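Local coordinates for fatty-acid-binding protein 1 (PDB 4DOO) that binds fatty acids, with a preference for saturated ones, and may take part in alpha-linolenic acid metabolism in the chloroplast, at residues 42-47 and 92-97; 52-57 and 200-205; 86-91 and 147-152; 124-129 and 168-173. All blocks are in the same frame, centred on the assembly; numbering follows the deposited sequence.

Interaction 1 (42-47 and 92-97); sequences VYAFGV and QIVYGK. With DAO (lauric acid), chain D; DAO (lauric acid), chain C.
Val42 O accepts two backbone bonds from the segment 92-97. Val94 N reaches it at 2.9 Å and Tyr95 N at 3.1 Å. Both donors come from the same face of the carbonyl plane, and Tyr95 N sits well above that plane. Two residues further on, Ala44 and Gln92 form an antiparallel hydrogen-bonded pair. Ala44 N gives to Gln92 O, and Gln92 N gives to Ala44 O nearly along the C=O axis. Tyr43 and Ile93 make the neighbouring non-hydrogen-bonded pair. On the neighbouring strand 22-33, Arg30 faces both Val42 and Tyr43, a classic beta bulge.

With CG between the backbone N and the carbonyl carbon (chi1 62°), the Tyr43 ring leads away from the segment 92-97 into the fatty-acid pocket. Tyr43 OH donates to O2 of one lauric acid at 2.6 Å, and this oxygen lies in the plane of the ring, at its edge. Tyr181 OH is also bonded to Tyr43 OH, and Arg30 and Ser110 bind lauric acid too. The second lauric acid passes the same ring at its edge, with its C10 3.6 Å from Tyr43 CE1. Val42 CG1 touches that C10 at 3.8 Å.

Packing between the strands is light. Ile93 CD1 meets Tyr43 CB at 4.1 Å. Val94 CG2 lies 3.7 Å from Tyr43 CA and also touches Ala44 CB. The chemistry thus divides: backbone bonds join the strands, while the Tyr43 hydroxyl serves a carboxyl group and its ring borders an alkyl chain.

Interaction 2 (52-57 and 200-205); sequences DDVKKL and ASLAFD
Lys55 and Ala203 bring the two backbones close, with their CA atoms 4.6 Å apart, where helix 51-61 meets the type I turn Leu202 to Asp205 at the C terminus. No hydrogen bond crosses between the segments, so van der Waals packing carries the contact.

Val54 points at Leu202, and the two side chains cross at about a right angle. Leu202 CD2 is the touching branch. It lies 4.1 Å from Val54 CG2 and equally close to Val54 CB. Both residues are buried. Lys55 covers the more open flank with its aliphatic chain. Its CG is anti to the carbonyl carbon (chi1 -67°) and rests 3.8 Å from Ala203 CA. The chain then runs fully extended past the turn, and Lys55 CE comes to 3.7 Å from Leu202 O. Lys55 NZ remains 6.4 Å from Asp205 OD2, so the opposite charges do not pair and any attraction between them is probably modest.

The contact is plain packing, away from the fatty-acid sites. Leu202 also rests on Cys51 and Ala203 on Val58, while Val54 touches Ile85 in the loop before strand 87-93. Phe204 packs on helix 67-71. The end of the chain therefore packs against both helices 51-61 and 67-71.

Interaction 3 (86-91 and 147-152); sequences KMTIRL and DLTKDP
Arg90 and Asp147 pair across two neighbouring strands, 87-93 and 145-151, of the antiparallel sheet of the chalcone-isomerase-like fold. The short strand axes run 4.6 Å apart at 173°. Met87 with Lys150 and Ile89 with Leu148 are the hydrogen-bonded pairs. Thr88 with Thr149 and Arg90 with Asp147 are the non-hydrogen-bonded ones. Ile89 N gives to Leu148 O at 2.7 Å, and Leu148 N returns the bond to Ile89 O. Lys150 N gives to Met87 O, but the return bond from Met87 N is weak.

One face carries Met87, Ile89, Leu148 and Lys150. Leu148 is its apolar centre here: its CB meets Ile89 CB, and its CG lies 3.8 Å from Leu91 CD1. Leu148 also touches a bound lauric acid and Ile177 of helix 171-182, so Leu148 helps line the pocket. Lys150 is extended, and its NZ bonds to Ala83 O.

Beyond the paired residues, Lys86 CD rests 3.7 Å from Pro152 CG.

The other face is more polar. Thr88 and Thr149 lie side by side, with Thr88 OG1 3.3 Å from Thr149 CG2. Arg22 is the polar partner of that OG1.

Arg90 and Asp147 also point the same way, their planar groups only 11° apart. With Arg90 CG anti to the backbone N (chi1 168°), its CG lies alongside Asp147 OD1. The near coplanarity suits a two-pronged, side-on salt bridge. Arg90 NE reaches Asp147 OD1 at 3.0 Å and Arg90 NH2 reaches Asp147 OD2 at 3.1 Å, each oxygen using its syn lone pair.

Interaction 4 (124-129 and 168-173); sequences DELLQS and VKSHLL
Leu126 is the packed part of this contact, its two methyls set against Ser170, Leu172 and Leu173 at the start of helix 171-182. With CG anti to the backbone N (chi1 178°), Leu126 reaches across, and its CD2 meets Leu172 CD2 at 3.6 Å. The two side chains cross obliquely. The same CD2 lies 3.6 Å from Ser170 OG. Leu126 CD1 touches Ser170 CB and Leu173 CB. Ser170 is the N-cap of the helix: its OG accepts from Leu173 N at 3.0 Å in a nearly straight hydrogen bond. The methyls of Leu126 thus lie against a hydroxyl that is already engaged in capping.

The looser side is at Ser129 and Val168. Val168 CG1 stands 3.8 Å from Ser129 OG and 4.2 Å from Leu126 CD1. No hydrogen bond crosses between the segments, and most of the touching residues are partly exposed.

This is a surface contact, apart from the bound lauric acids. Helix 124-131 packs where edge strand 163-169 passes into helix 171-182. Leu126 and Leu172 both rest on Leu115 of helix 100-118, and Leu173 touches Leu156 of strand 155-160.

From the N terminus, strand 39-50 opens interaction 1 and leads directly into helix 51-61, which opens interaction 2. Strand 87-93 then opens interaction 3 before residues 92-97 close interaction 1, so interaction 1 crosses both 2 and 3. Interactions 1 and 3 meet where Gly46 N probably bonds to Arg90 O. Helix 124-131 opens interaction 4 before residues 147-152 close interaction 3, another crossing. Interaction 2 closes last, with interactions 3 and 4 nested inside its loop. Interactions 1 and 3 tie three consecutive strands. Interaction 2 ties the C-terminal turn to helix 51-61, and interaction 4 ties helix 124-131 to the junction of strand 163-169 and helix 171-182. An Asp53-Lys86 salt bridge links interactions 2 and 3.

Interaction 1 (42-47 and 92-97)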
# COMPACT_ATOMS: atom_id res chain seq x y z
N VAL A 42 -3.69 -3.40 -14.08
CA VAL A 42 -4.78 -3.93 -13.26
C VAL A 42 -5.46 -2.85 -12.43
O VAL A 42 -6.69 -2.74 -12.45
CB VAL A 42 -4.28 -5.04 -12.34
CG1 VAL A 42 -5.45 -5.68 -11.59
CG2 VAL A 42 -3.55 -6.11 -13.16
N TYR A 43 -4.68 -2.07 -11.70
CA TYR A 43 -5.23 -0.99 -10.90
C TYR A 43 -4.19 0.07 -10.59
O TYR A 43 -2.98 -0.19 -10.67
CB TYR A 43 -5.84 -1.52 -9.58
CG TYR A 43 -4.88 -2.20 -8.61
CD1 TYR A 43 -4.80 -3.59 -8.54
CD2 TYR A 43 -4.09 -1.45 -7.73
CE1 TYR A 43 -3.96 -4.22 -7.61
CE2 TYR A 43 -3.25 -2.07 -6.81
CZ TYR A 43 -3.20 -3.45 -6.75
OH TYR A 43 -2.40 -4.07 -5.81
N ALA A 44 -4.66 1.28 -10.29
CA ALA A 44 -3.77 2.37 -9.93
C ALA A 44 -3.85 2.44 -8.41
O ALA A 44 -4.88 2.10 -7.83
CB ALA A 44 -4.27 3.68 -10.52
N PHE A 45 -2.77 2.86 -7.76
CA PHE A 45 -2.80 2.95 -6.31
C PHE A 45 -2.10 4.21 -5.82
O PHE A 45 -1.25 4.78 -6.51
CB PHE A 45 -2.19 1.69 -5.67
CG PHE A 45 -0.74 1.47 -5.99
CD1 PHE A 45 0.26 2.08 -5.24
CD2 PHE A 45 -0.36 0.63 -7.04
CE1 PHE A 45 1.62 1.87 -5.52
CE2 PHE A 45 0.98 0.40 -7.34
CZ PHE A 45 1.98 1.03 -6.58
N GLY A 46 -2.51 4.67 -4.64
CA GLY A 46 -1.93 5.85 -4.05
C GLY A 46 -1.55 5.49 -2.63
O GLY A 46 -2.35 4.88 -1.92
N VAL A 47 -0.34 5.84 -2.23
CA VAL A 47 0.13 5.53 -0.88
C VAL A 47 0.13 6.78 -0.02
O VAL A 47 0.79 7.77 -0.35
CB VAL A 47 1.55 4.93 -0.91
CG1 VAL A 47 1.98 4.54 0.50
CG2 VAL A 47 1.60 3.73 -1.84
N GLN A 92 -7.67 1.73 -7.13
CA GLN A 92 -8.77 2.06 -8.04
C GLN A 92 -8.62 1.12 -9.23
O GLN A 92 -7.63 1.20 -9.97
CB GLN A 92 -8.69 3.52 -8.49
CG GLN A 92 -9.01 4.51 -7.37
CD GLN A 92 -9.09 5.93 -7.88
OE1 GLN A 92 -9.96 6.27 -8.68
NE2 GLN A 92 -8.18 6.78 -7.42
N ILE A 93 -9.58 0.22 -9.39
CA ILE A 93 -9.55 -0.78 -10.45
C ILE A 93 -9.57 -0.19 -11.85
O ILE A 93 -10.47 0.57 -12.21
CB ILE A 93 -10.73 -1.78 -10.30
CG1 ILE A 93 -10.72 -2.38 -8.89
CG2 ILE A 93 -10.62 -2.89 -11.34
CD1 ILE A 93 -9.43 -3.08 -8.51
N VAL A 94 -8.57 -0.57 -12.64
CA VAL A 94 -8.43 -0.11 -14.02
C VAL A 94 -8.96 -1.12 -15.04
O VAL A 94 -9.77 -0.78 -15.91
CB VAL A 94 -6.95 0.21 -14.34
CG1 VAL A 94 -6.78 0.55 -15.82
CG2 VAL A 94 -6.47 1.37 -13.47
N TYR A 95 -8.48 -2.36 -14.95
CA TYR A 95 -8.89 -3.42 -15.87
C TYR A 95 -10.38 -3.72 -15.68
O TYR A 95 -10.83 -3.95 -14.56
CB TYR A 95 -8.06 -4.69 -15.62
CG TYR A 95 -8.24 -5.77 -16.67
CD1 TYR A 95 -8.02 -5.51 -18.02
CD2 TYR A 95 -8.63 -7.06 -16.30
CE1 TYR A 95 -8.18 -6.51 -18.98
CE2 TYR A 95 -8.79 -8.07 -17.25
CZ TYR A 95 -8.56 -7.78 -18.59
OH TYR A 95 -8.72 -8.76 -19.54
N GLY A 96 -11.13 -3.73 -16.78
CA GLY A 96 -12.56 -3.97 -16.69
C GLY A 96 -13.09 -5.39 -16.77
O GLY A 96 -14.30 -5.60 -16.66
N LYS A 97 -12.21 -6.37 -16.95
CA LYS A 97 -12.66 -7.75 -17.06
C LYS A 97 -12.10 -8.71 -16.02
O LYS A 97 -11.78 -9.86 -16.32
CB LYS A 97 -12.36 -8.27 -18.47
CG LYS A 97 -13.25 -7.66 -19.54
CD LYS A 97 -12.56 -7.59 -20.90
CE LYS A 97 -11.41 -6.59 -20.89
NZ LYS A 97 -10.81 -6.38 -22.24
O1 DAO D . -5.42 -12.29 -18.39
O2 DAO D . -7.31 -11.40 -17.69
C1 DAO D . -6.07 -11.56 -17.60
C2 DAO D . -5.32 -10.85 -16.50
C3 DAO D . -5.43 -11.64 -15.20
C4 DAO D . -5.73 -10.71 -14.02
C5 DAO D . -4.53 -10.61 -13.09
C6 DAO D . -4.95 -10.76 -11.64
C7 DAO D . -4.50 -9.56 -10.81
C8 DAO D . -5.48 -9.30 -9.67
C9 DAO D . -4.82 -8.52 -8.54
C10 DAO D . -5.66 -7.29 -8.18
C11 DAO D . -6.24 -7.39 -6.78
C12 DAO D . -7.24 -6.29 -6.52
O1 DAO C . -1.80 -8.75 -5.78
O2 DAO C . -2.12 -6.62 -6.23
C1 DAO C . -2.04 -7.58 -5.42
C2 DAO C . -2.24 -7.30 -3.95
C3 DAO C . -3.69 -6.93 -3.69
C4 DAO C . -3.98 -6.83 -2.19
C5 DAO C . -5.34 -6.17 -1.93
C6 DAO C . -6.48 -7.17 -2.08
C7 DAO C . -7.78 -6.47 -2.45
C8 DAO C . -8.76 -7.47 -3.04
C9 DAO C . -10.00 -6.78 -3.58
C10 DAO C . -11.00 -7.81 -4.09
C11 DAO C . -12.43 -7.29 -3.95
C12 DAO C . -13.40 -8.21 -4.66

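Interaction 2 (52-57 and 200-205)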
# COMPACT_ATOMS: atom_id res chain seq x y z
N ASP A 52 2.09 13.46 11.13
CA ASP A 52 2.65 13.48 12.47
C ASP A 52 3.46 12.23 12.79
O ASP A 52 4.51 12.31 13.41
CB ASP A 52 1.54 13.65 13.52
CG ASP A 52 0.82 14.98 13.40
OD1 ASP A 52 1.49 16.02 13.21
OD2 ASP A 52 -0.42 14.99 13.50
N ASP A 53 2.95 11.07 12.37
CA ASP A 53 3.63 9.80 12.61
C ASP A 53 4.99 9.77 11.92
O ASP A 53 5.98 9.29 12.48
CB ASP A 53 2.77 8.64 12.12
CG ASP A 53 1.54 8.41 12.98
OD1 ASP A 53 0.65 7.65 12.55
OD2 ASP A 53 1.45 8.99 14.09
N VAL A 54 5.04 10.28 10.69
CA VAL A 54 6.30 10.31 9.95
C VAL A 54 7.27 11.28 10.62
O VAL A 54 8.45 10.98 10.78
CB VAL A 54 6.07 10.73 8.48
CG1 VAL A 54 7.41 10.93 7.78
CG2 VAL A 54 5.26 9.67 7.76
N LYS A 55 6.76 12.45 11.01
CA LYS A 55 7.61 13.44 11.67
C LYS A 55 8.23 12.89 12.94
O LYS A 55 9.39 13.15 13.24
CB LYS A 55 6.80 14.71 12.00
CG LYS A 55 6.33 15.48 10.78
CD LYS A 55 5.53 16.71 11.19
CE LYS A 55 5.07 17.49 9.97
NZ LYS A 55 4.31 18.71 10.35
N LYS A 56 7.46 12.10 13.69
CA LYS A 56 7.96 11.53 14.93
C LYS A 56 9.06 10.50 14.68
O LYS A 56 10.07 10.48 15.38
CB LYS A 56 6.83 10.89 15.73
CG LYS A 56 7.30 10.28 17.05
CD LYS A 56 6.15 9.73 17.88
CE LYS A 56 6.68 9.05 19.13
NZ LYS A 56 7.59 9.95 19.89
N LEU A 57 8.87 9.65 13.67
CA LEU A 57 9.86 8.64 13.32
C LEU A 57 11.17 9.32 12.94
O LEU A 57 12.24 8.97 13.46
CB LEU A 57 9.33 7.78 12.17
CG LEU A 57 10.16 6.64 11.57
CD1 LEU A 57 11.21 7.21 10.63
CD2 LEU A 57 10.80 5.82 12.68
N ALA A 200 10.62 11.53 3.14
CA ALA A 200 11.83 12.15 3.68
C ALA A 200 11.65 13.66 3.81
O ALA A 200 12.21 14.28 4.71
CB ALA A 200 13.03 11.84 2.78
N SER A 201 10.87 14.24 2.90
CA SER A 201 10.62 15.68 2.90
C SER A 201 9.49 16.09 3.84
O SER A 201 9.49 17.20 4.37
CB SER A 201 10.27 16.16 1.49
OG SER A 201 11.28 15.84 0.56
N LEU A 202 8.54 15.19 4.04
CA LEU A 202 7.36 15.45 4.86
C LEU A 202 7.62 16.02 6.25
O LEU A 202 6.83 16.81 6.75
CB LEU A 202 6.52 14.16 4.97
CG LEU A 202 5.11 14.28 5.53
CD1 LEU A 202 4.32 15.33 4.75
CD2 LEU A 202 4.42 12.92 5.45
N ALA A 203 8.72 15.63 6.87
CA ALA A 203 9.04 16.13 8.21
C ALA A 203 9.43 17.60 8.23
O ALA A 203 9.46 18.21 9.30
CB ALA A 203 10.14 15.29 8.83
N PHE A 204 9.72 18.17 7.07
CA PHE A 204 10.13 19.57 6.99
C PHE A 204 9.07 20.54 6.45
O PHE A 204 9.39 21.68 6.11
CB PHE A 204 11.41 19.69 6.16
CG PHE A 204 12.53 18.82 6.65
CD1 PHE A 204 12.77 17.58 6.07
CD2 PHE A 204 13.30 19.22 7.73
CE1 PHE A 204 13.78 16.75 6.56
CE2 PHE A 204 14.31 18.40 8.23
CZ PHE A 204 14.55 17.16 7.64
N ASP A 205 7.82 20.10 6.39
CA ASP A 205 6.76 20.97 5.88
C ASP A 205 6.20 21.91 6.94
O ASP A 205 6.44 21.65 8.14
CB ASP A 205 5.62 20.11 5.30
CG ASP A 205 6.07 19.28 4.12
OD1 ASP A 205 6.61 19.86 3.15
OD2 ASP A 205 5.89 18.04 4.16

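Interaction 3 (86-91 and 147-152)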
# COMPACT_ATOMS: atom_id res chain seq x y z
N LYS A 86 0.45 5.41 10.71
CA LYS A 86 -0.84 5.18 10.07
C LYS A 86 -0.68 5.45 8.58
O LYS A 86 -0.14 6.48 8.18
CB LYS A 86 -1.90 6.11 10.66
CG LYS A 86 -2.30 5.75 12.09
CD LYS A 86 -3.41 6.64 12.62
CE LYS A 86 -2.97 8.09 12.76
NZ LYS A 86 -1.83 8.23 13.72
N MET A 87 -1.15 4.51 7.77
CA MET A 87 -1.05 4.65 6.33
C MET A 87 -2.30 4.15 5.64
O MET A 87 -3.09 3.39 6.21
CB MET A 87 0.14 3.86 5.80
CG MET A 87 1.48 4.22 6.41
SD MET A 87 2.79 3.31 5.56
CE MET A 87 4.25 4.19 6.14
N THR A 88 -2.46 4.57 4.39
CA THR A 88 -3.59 4.14 3.58
C THR A 88 -3.09 3.84 2.18
O THR A 88 -2.26 4.57 1.64
CB THR A 88 -4.69 5.23 3.46
OG1 THR A 88 -5.29 5.46 4.74
CG2 THR A 88 -5.78 4.79 2.48
N ILE A 89 -3.56 2.73 1.63
CA ILE A 89 -3.23 2.34 0.26
C ILE A 89 -4.59 2.35 -0.43
O ILE A 89 -5.45 1.53 -0.13
CB ILE A 89 -2.66 0.91 0.16
CG1 ILE A 89 -1.36 0.79 0.97
CG2 ILE A 89 -2.40 0.56 -1.30
CD1 ILE A 89 -0.27 1.73 0.52
N ARG A 90 -4.80 3.31 -1.33
CA ARG A 90 -6.06 3.37 -2.05
C ARG A 90 -5.89 2.77 -3.44
O ARG A 90 -5.04 3.21 -4.21
CB ARG A 90 -6.56 4.81 -2.17
CG ARG A 90 -7.72 4.98 -3.14
CD ARG A 90 -8.37 6.35 -2.99
NE ARG A 90 -8.97 6.49 -1.67
CZ ARG A 90 -9.65 7.56 -1.28
NH1 ARG A 90 -9.82 8.59 -2.11
NH2 ARG A 90 -10.17 7.61 -0.06
N LEU A 91 -6.70 1.76 -3.73
CA LEU A 91 -6.65 1.09 -5.03
C LEU A 91 -7.87 1.49 -5.84
O LEU A 91 -8.97 1.59 -5.29
CB LEU A 91 -6.68 -0.44 -4.88
CG LEU A 91 -5.60 -1.18 -4.09
CD1 LEU A 91 -5.80 -0.95 -2.61
CD2 LEU A 91 -5.71 -2.67 -4.40
N ASP A 147 -9.84 0.65 -0.08
CA ASP A 147 -8.92 1.32 0.82
C ASP A 147 -8.36 0.37 1.86
O ASP A 147 -9.10 -0.17 2.69
CB ASP A 147 -9.62 2.49 1.53
CG ASP A 147 -9.58 3.77 0.72
OD1 ASP A 147 -9.04 3.75 -0.40
OD2 ASP A 147 -10.10 4.79 1.22
N LEU A 148 -7.05 0.15 1.81
CA LEU A 148 -6.38 -0.71 2.78
C LEU A 148 -5.71 0.25 3.75
O LEU A 148 -4.88 1.07 3.35
CB LEU A 148 -5.30 -1.57 2.10
CG LEU A 148 -5.68 -2.39 0.86
CD1 LEU A 148 -4.42 -3.04 0.29
CD2 LEU A 148 -6.71 -3.44 1.23
N THR A 149 -6.06 0.16 5.03
CA THR A 149 -5.44 1.07 5.98
C THR A 149 -4.75 0.39 7.15
O THR A 149 -5.19 -0.64 7.65
CB THR A 149 -6.47 2.07 6.55
OG1 THR A 149 -7.47 1.37 7.30
CG2 THR A 149 -7.14 2.84 5.42
N LYS A 150 -3.63 0.99 7.55
CA LYS A 150 -2.85 0.52 8.68
C LYS A 150 -3.28 1.45 9.82
O LYS A 150 -2.88 2.61 9.88
CB LYS A 150 -1.35 0.68 8.40
CG LYS A 150 -0.45 0.23 9.54
CD LYS A 150 1.02 0.40 9.17
CE LYS A 150 1.93 0.05 10.34
NZ LYS A 150 3.36 0.19 9.98
N ASP A 151 -4.14 0.93 10.69
CA ASP A 151 -4.63 1.70 11.83
C ASP A 151 -3.68 1.49 13.00
O ASP A 151 -2.85 0.58 12.97
CB ASP A 151 -6.04 1.21 12.19
CG ASP A 151 -7.05 1.44 11.08
OD1 ASP A 151 -8.16 0.86 11.15
OD2 ASP A 151 -6.74 2.21 10.14
N PRO A 152 -3.79 2.32 14.05
CA PRO A 152 -2.91 2.18 15.21
C PRO A 152 -2.85 0.75 15.74
O PRO A 152 -3.83 0.00 15.66
CB PRO A 152 -3.51 3.15 16.22
CG PRO A 152 -4.03 4.25 15.34
CD PRO A 152 -4.69 3.48 14.21

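Interaction 4 (124-129 and 168-173)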
# COMPACT_ATOMS: atom_id res chain seq x y z
N ASP A 124 -1.18 -19.83 6.98
CA ASP A 124 -2.38 -20.15 6.22
C ASP A 124 -3.61 -19.52 6.85
O ASP A 124 -4.43 -18.94 6.15
CB ASP A 124 -2.54 -21.67 6.15
CG ASP A 124 -1.32 -22.35 5.56
OD1 ASP A 124 -0.96 -22.03 4.41
OD2 ASP A 124 -0.73 -23.22 6.24
N GLU A 125 -3.75 -19.64 8.17
CA GLU A 125 -4.92 -19.08 8.85
C GLU A 125 -4.93 -17.57 8.78
O GLU A 125 -5.99 -16.95 8.64
CB GLU A 125 -4.98 -19.54 10.31
CG GLU A 125 -5.07 -21.05 10.49
CD GLU A 125 -5.45 -21.48 11.90
OE1 GLU A 125 -5.52 -22.70 12.16
OE2 GLU A 125 -5.70 -20.58 12.74
N LEU A 126 -3.75 -16.96 8.88
CA LEU A 126 -3.65 -15.52 8.80
C LEU A 126 -4.10 -15.08 7.41
O LEU A 126 -4.92 -14.17 7.28
CB LEU A 126 -2.20 -15.08 9.05
CG LEU A 126 -1.95 -13.57 8.94
CD1 LEU A 126 -2.90 -12.83 9.88
CD2 LEU A 126 -0.50 -13.26 9.28
N LEU A 127 -3.56 -15.73 6.39
CA LEU A 127 -3.92 -15.41 5.01
C LEU A 127 -5.41 -15.63 4.78
O LEU A 127 -6.03 -14.92 4.00
CB LEU A 127 -3.12 -16.27 4.02
CG LEU A 127 -3.42 -16.02 2.53
CD1 LEU A 127 -3.11 -14.57 2.16
CD2 LEU A 127 -2.58 -16.97 1.67
N GLN A 128 -5.99 -16.62 5.47
CA GLN A 128 -7.41 -16.89 5.31
C GLN A 128 -8.26 -15.81 5.96
O GLN A 128 -9.35 -15.50 5.47
CB GLN A 128 -7.77 -18.26 5.90
CG GLN A 128 -9.22 -18.66 5.71
CD GLN A 128 -9.68 -18.55 4.26
OE1 GLN A 128 -9.08 -19.14 3.36
NE2 GLN A 128 -10.74 -17.78 4.04
N SER A 129 -7.77 -15.23 7.05
CA SER A 129 -8.52 -14.17 7.72
C SER A 129 -8.59 -12.94 6.81
O SER A 129 -9.55 -12.16 6.87
CB SER A 129 -7.86 -13.79 9.05
OG SER A 129 -6.57 -13.24 8.86
N VAL A 168 -8.12 -6.87 10.61
CA VAL A 168 -7.29 -7.97 11.08
C VAL A 168 -6.12 -7.34 11.82
O VAL A 168 -5.36 -6.56 11.26
CB VAL A 168 -6.75 -8.83 9.90
CG1 VAL A 168 -5.81 -9.90 10.43
CG2 VAL A 168 -7.91 -9.48 9.15
N LYS A 169 -6.00 -7.66 13.11
CA LYS A 169 -4.91 -7.13 13.91
C LYS A 169 -3.73 -8.08 13.72
O LYS A 169 -3.74 -9.20 14.21
CB LYS A 169 -5.31 -7.07 15.39
CG LYS A 169 -4.24 -6.45 16.27
CD LYS A 169 -4.65 -6.45 17.73
CE LYS A 169 -3.56 -5.82 18.58
NZ LYS A 169 -3.24 -4.44 18.13
N SER A 170 -2.72 -7.62 12.99
CA SER A 170 -1.54 -8.43 12.73
C SER A 170 -0.40 -7.59 12.19
O SER A 170 -0.49 -7.02 11.10
CB SER A 170 -1.88 -9.55 11.73
OG SER A 170 -0.71 -10.21 11.26
N HIS A 171 0.68 -7.50 12.96
CA HIS A 171 1.85 -6.74 12.56
C HIS A 171 2.40 -7.38 11.28
O HIS A 171 2.81 -6.69 10.35
CB HIS A 171 2.90 -6.79 13.67
CG HIS A 171 4.06 -5.87 13.45
ND1 HIS A 171 4.91 -6.00 12.37
CD2 HIS A 171 4.52 -4.82 14.17
CE1 HIS A 171 5.85 -5.06 12.44
NE2 HIS A 171 5.63 -4.34 13.52
N LEU A 172 2.38 -8.71 11.25
CA LEU A 172 2.88 -9.46 10.10
C LEU A 172 2.11 -9.14 8.81
O LEU A 172 2.71 -8.86 7.77
CB LEU A 172 2.81 -10.96 10.38
CG LEU A 172 3.20 -11.88 9.23
CD1 LEU A 172 4.62 -11.58 8.79
CD2 LEU A 172 3.07 -13.33 9.68
N LEU A 173 0.79 -9.20 8.89
CA LEU A 173 -0.04 -8.91 7.72
C LEU A 173 0.16 -7.48 7.23
O LEU A 173 0.30 -7.24 6.03
CB LEU A 173 -1.52 -9.14 8.04
CG LEU A 173 -2.49 -8.98 6.86
CD1 LEU A 173 -2.12 -9.93 5.74
CD2 LEU A 173 -3.91 -9.25 7.34